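Local coordinates for protein extracellular ligand-binding receptor (Desulfitobacterium hafniense, PDB 4Q6B) that probably serves as the substrate-binding component of an ABC transporter for amino acids, holding leucine between its two alpha/beta lobes, at residues A[95-101]-A[116-120]. Numbering follows the deposited sequence.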
ATOM      1  N   ASP A  95      14.733  -7.222 -11.390  1.00 14.98           N
ATOM      2  CA  ASP A  95      14.664  -8.678 -11.520  1.00 11.93           C
ATOM      3  C   ASP A  95      15.781  -9.221 -12.421  1.00 12.44           C
ATOM      4  O   ASP A  95      16.429 -10.243 -12.112  1.00 14.71           O
ATOM      5  CB  ASP A  95      13.291  -9.098 -12.041  1.00 14.01           C
ATOM      6  CG  ASP A  95      13.051 -10.600 -11.911  1.00 16.47           C
ATOM      7  OD1 ASP A  95      12.999 -11.113 -10.790  1.00 16.81           O
ATOM      8  OD2 ASP A  95      12.917 -11.259 -12.943  1.00 16.17           O
ATOM      9  N   GLN A  96      16.000  -8.564 -13.561  1.00 13.85           N
ATOM     10  CA  GLN A  96      17.055  -9.023 -14.456  1.00 14.71           C
ATOM     11  C   GLN A  96      18.440  -8.878 -13.812  1.00 17.90           C
ATOM     12  O   GLN A  96      19.371  -9.627 -14.152  1.00 19.22           O
ATOM     13  CB  GLN A  96      17.022  -8.224 -15.771  1.00 19.66           C
ATOM     14  CG  GLN A  96      16.058  -8.751 -16.774  1.00 34.36           C
ATOM     15  CD  GLN A  96      16.752  -9.726 -17.720  1.00 54.86           C
ATOM     16  OE1 GLN A  96      17.419  -9.324 -18.689  1.00 61.30           O
ATOM     17  NE2 GLN A  96      16.622 -11.019 -17.427  1.00 60.81           N
ATOM     18  N   ALA A  97      18.608  -7.881 -12.943  1.00 13.25           N
ATOM     19  CA  ALA A  97      19.875  -7.738 -12.177  1.00 14.48           C
ATOM     20  C   ALA A  97      20.035  -8.672 -10.961  1.00 17.26           C
ATOM     21  O   ALA A  97      21.102  -8.705 -10.316  1.00 18.76           O
ATOM     22  CB  ALA A  97      20.070  -6.289 -11.719  1.00 14.58           C
ATOM     23  N   GLY A  98      18.983  -9.396 -10.606  1.00 14.75           N
ATOM     24  CA  GLY A  98      19.046 -10.265  -9.437  1.00 14.09           C
ATOM     25  C   GLY A  98      19.185  -9.425  -8.185  1.00 18.35           C
ATOM     26  O   GLY A  98      19.995  -9.749  -7.327  1.00 19.73           O
ATOM     27  N   LEU A  99      18.444  -8.314  -8.112  1.00 13.24           N
ATOM     28  CA  LEU A  99      18.451  -7.471  -6.916  1.00 11.39           C
ATOM     29  C   LEU A  99      17.036  -7.342  -6.383  1.00 13.92           C
ATOM     30  O   LEU A  99      16.124  -7.000  -7.140  1.00 13.43           O
ATOM     31  CB  LEU A  99      18.985  -6.088  -7.315  1.00 11.90           C
ATOM     32  CG  LEU A  99      19.152  -5.022  -6.228  1.00 12.41           C
ATOM     33  CD1 LEU A  99      20.167  -5.535  -5.200  1.00 13.43           C
ATOM     34  CD2 LEU A  99      19.655  -3.747  -6.912  1.00 14.60           C
ATOM     35  N   VAL A 100      16.853  -7.622  -5.089  1.00 12.55           N
ATOM     36  CA  VAL A 100      15.530  -7.491  -4.480  1.00 13.02           C
ATOM     37  C   VAL A 100      14.980  -6.082  -4.565  1.00 12.47           C
ATOM     38  O   VAL A 100      15.671  -5.097  -4.281  1.00 13.63           O
ATOM     39  CB  VAL A 100      15.543  -7.955  -3.012  1.00 13.13           C
ATOM     40  CG1 VAL A 100      14.294  -7.414  -2.217  1.00 15.29           C
ATOM     41  CG2 VAL A 100      15.584  -9.466  -2.960  1.00 15.20           C
HETATM   42  N   MSE A 101      13.727  -5.996  -5.016  1.00 10.58           N
HETATM   43  CA  MSE A 101      12.964  -4.764  -4.921  1.00 10.50           C
HETATM   44  C   MSE A 101      11.789  -5.057  -4.000  1.00 10.65           C
HETATM   45  O   MSE A 101      11.050  -5.996  -4.244  1.00 14.38           O
HETATM   46  CB  MSE A 101      12.421  -4.351  -6.290  1.00 12.54           C
HETATM   47  CG  MSE A 101      11.882  -2.926  -6.257  1.00 12.64           C
HETATM   48 SE   MSE A 101      10.544  -2.582  -7.672  1.00 21.86          SE
HETATM   49  CE  MSE A 101       9.058  -3.415  -6.717  1.00 15.42           C
ATOM     50  N   TYR A 116       8.428 -12.376 -12.177  1.00 14.65           N
ATOM     51  CA  TYR A 116       9.659 -11.947 -11.525  1.00 13.75           C
ATOM     52  C   TYR A 116       9.918 -12.810 -10.293  1.00 15.35           C
ATOM     53  O   TYR A 116       8.962 -13.273  -9.624  1.00 19.36           O
ATOM     54  CB  TYR A 116       9.483 -10.532 -10.996  1.00 12.87           C
ATOM     55  CG  TYR A 116       9.166  -9.441 -11.979  1.00 18.07           C
ATOM     56  CD1 TYR A 116       9.710  -9.439 -13.248  1.00 17.62           C
ATOM     57  CD2 TYR A 116       8.334  -8.386 -11.603  1.00 19.08           C
ATOM     58  CE1 TYR A 116       9.427  -8.355 -14.168  1.00 20.14           C
ATOM     59  CE2 TYR A 116       8.034  -7.355 -12.480  1.00 23.76           C
ATOM     60  CZ  TYR A 116       8.593  -7.329 -13.738  1.00 18.30           C
ATOM     61  OH  TYR A 116       8.281  -6.229 -14.563  1.00 26.71           O
ATOM     62  N   ILE A 117      11.198 -12.951  -9.939  1.00 13.68           N
ATOM     63  CA  ILE A 117      11.614 -13.756  -8.798  1.00 15.03           C
ATOM     64  C   ILE A 117      12.170 -12.884  -7.661  1.00 16.16           C
ATOM     65  O   ILE A 117      12.262 -13.355  -6.522  1.00 18.71           O
ATOM     66  CB  ILE A 117      12.775 -14.671  -9.213  1.00 22.69           C
ATOM     67  CG1 ILE A 117      12.323 -15.733 -10.190  1.00 24.82           C
ATOM     68  CG2 ILE A 117      13.357 -15.376  -8.019  1.00 31.33           C
ATOM     69  CD1 ILE A 117      13.554 -16.479 -10.739  1.00 24.26           C
ATOM     70  N   HIS A 118      12.614 -11.655  -7.959  1.00 14.13           N
ATOM     71  CA  HIS A 118      13.311 -10.837  -6.962  1.00 14.24           C
ATOM     72  C   HIS A 118      12.460  -9.685  -6.442  1.00 13.66           C
ATOM     73  O   HIS A 118      12.941  -8.714  -5.847  1.00 15.47           O
ATOM     74  CB  HIS A 118      14.605 -10.297  -7.582  1.00 14.30           C
ATOM     75  CG  HIS A 118      15.549 -11.380  -7.986  1.00 13.46           C
ATOM     76  ND1 HIS A 118      16.352 -12.031  -7.075  1.00 14.62           N
ATOM     77  CD2 HIS A 118      15.790 -11.961  -9.190  1.00 12.62           C
ATOM     78  CE1 HIS A 118      17.051 -12.964  -7.696  1.00 13.10           C
ATOM     79  NE2 HIS A 118      16.738 -12.940  -8.980  1.00 16.03           N
ATOM     80  N   VAL A 119      11.188  -9.772  -6.739  1.00 11.62           N
ATOM     81  CA  VAL A 119      10.316  -8.586  -6.597  1.00 12.83           C
ATOM     82  C   VAL A 119       9.214  -8.892  -5.585  1.00 13.14           C
ATOM     83  O   VAL A 119       8.518  -9.902  -5.686  1.00 12.42           O
ATOM     84  CB  VAL A 119       9.698  -8.243  -7.973  1.00 11.72           C
ATOM     85  CG1 VAL A 119       8.662  -7.144  -7.876  1.00 13.34           C
ATOM     86  CG2 VAL A 119      10.789  -7.853  -8.981  1.00 11.28           C
ATOM     87  N   PHE A 120       9.039  -7.997  -4.614  1.00 11.95           N
ATOM     88  CA  PHE A 120       8.152  -8.260  -3.454  1.00 11.42           C
ATOM     89  C   PHE A 120       7.371  -7.020  -3.094  1.00 13.50           C
ATOM     90  O   PHE A 120       7.750  -5.944  -3.481  1.00 11.75           O
ATOM     91  CB  PHE A 120       8.988  -8.663  -2.229  1.00 11.77           C
ATOM     92  CG  PHE A 120       9.777  -9.948  -2.405  1.00 16.40           C
ATOM     93  CD1 PHE A 120       9.260 -11.137  -1.941  1.00 14.41           C
ATOM     94  CD2 PHE A 120      11.012  -9.957  -3.073  1.00 14.40           C
ATOM     95  CE1 PHE A 120       9.961 -12.333  -2.105  1.00 14.48           C
ATOM     96  CE2 PHE A 120      11.738 -11.132  -3.208  1.00 13.02           C
ATOM     97  CZ  PHE A 120      11.209 -12.330  -2.720  1.00 13.18           C
TER
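D95 OD1 takes two backbone N-H groups at once, from I117 N at 2.7 Å and from H118 N at 2.9 Å. The first donor arrives on the syn side but 34° out of the carboxylate plane, whereas the second meets the oxygen nearly along the C-O bond. The grip ties the last turn of helix 84-97 to the loop leading into 119-121, an edge strand of the five-stranded parallel sheet in this lobe of the periplasmic binding protein fold. With CG anti to the backbone N (chi1 -168°), the carboxylate is carried to the loop and lies obliquely to the Y116 ring, while Y116 OH is hydrogen-bonded to I88 O. Without this carboxylate, as with an alanine here, the N-H groups of I117 and H118 would probably lose their shared acceptor, weakening the link from helix end to loop.

G98 ends the helix in a Schellman motif, next to A97, whose carbonyl oxygen ligates a calcium ion. G98 CA lies over one face of the H118 imidazole, a CH-pi contact 3.6 Å from the ring centroid; CG2 of I117 stands over the opposite face. D95 OD1 also sits at the ring edge, 3.3 Å from H118 CD2.

Beyond the loop the strands pair in parallel: M101 N donates to H118 O, and M101 O accepts from F120 N, both at 2.9 Å. Selenomethionine M101 runs alongside V119, and its chain bends at chi3 (80°) to set CE 3.9 Å from V119 CG1. Separately from that pair, V100 CG2 comes obliquely to F120 CE2 at 4.2 Å.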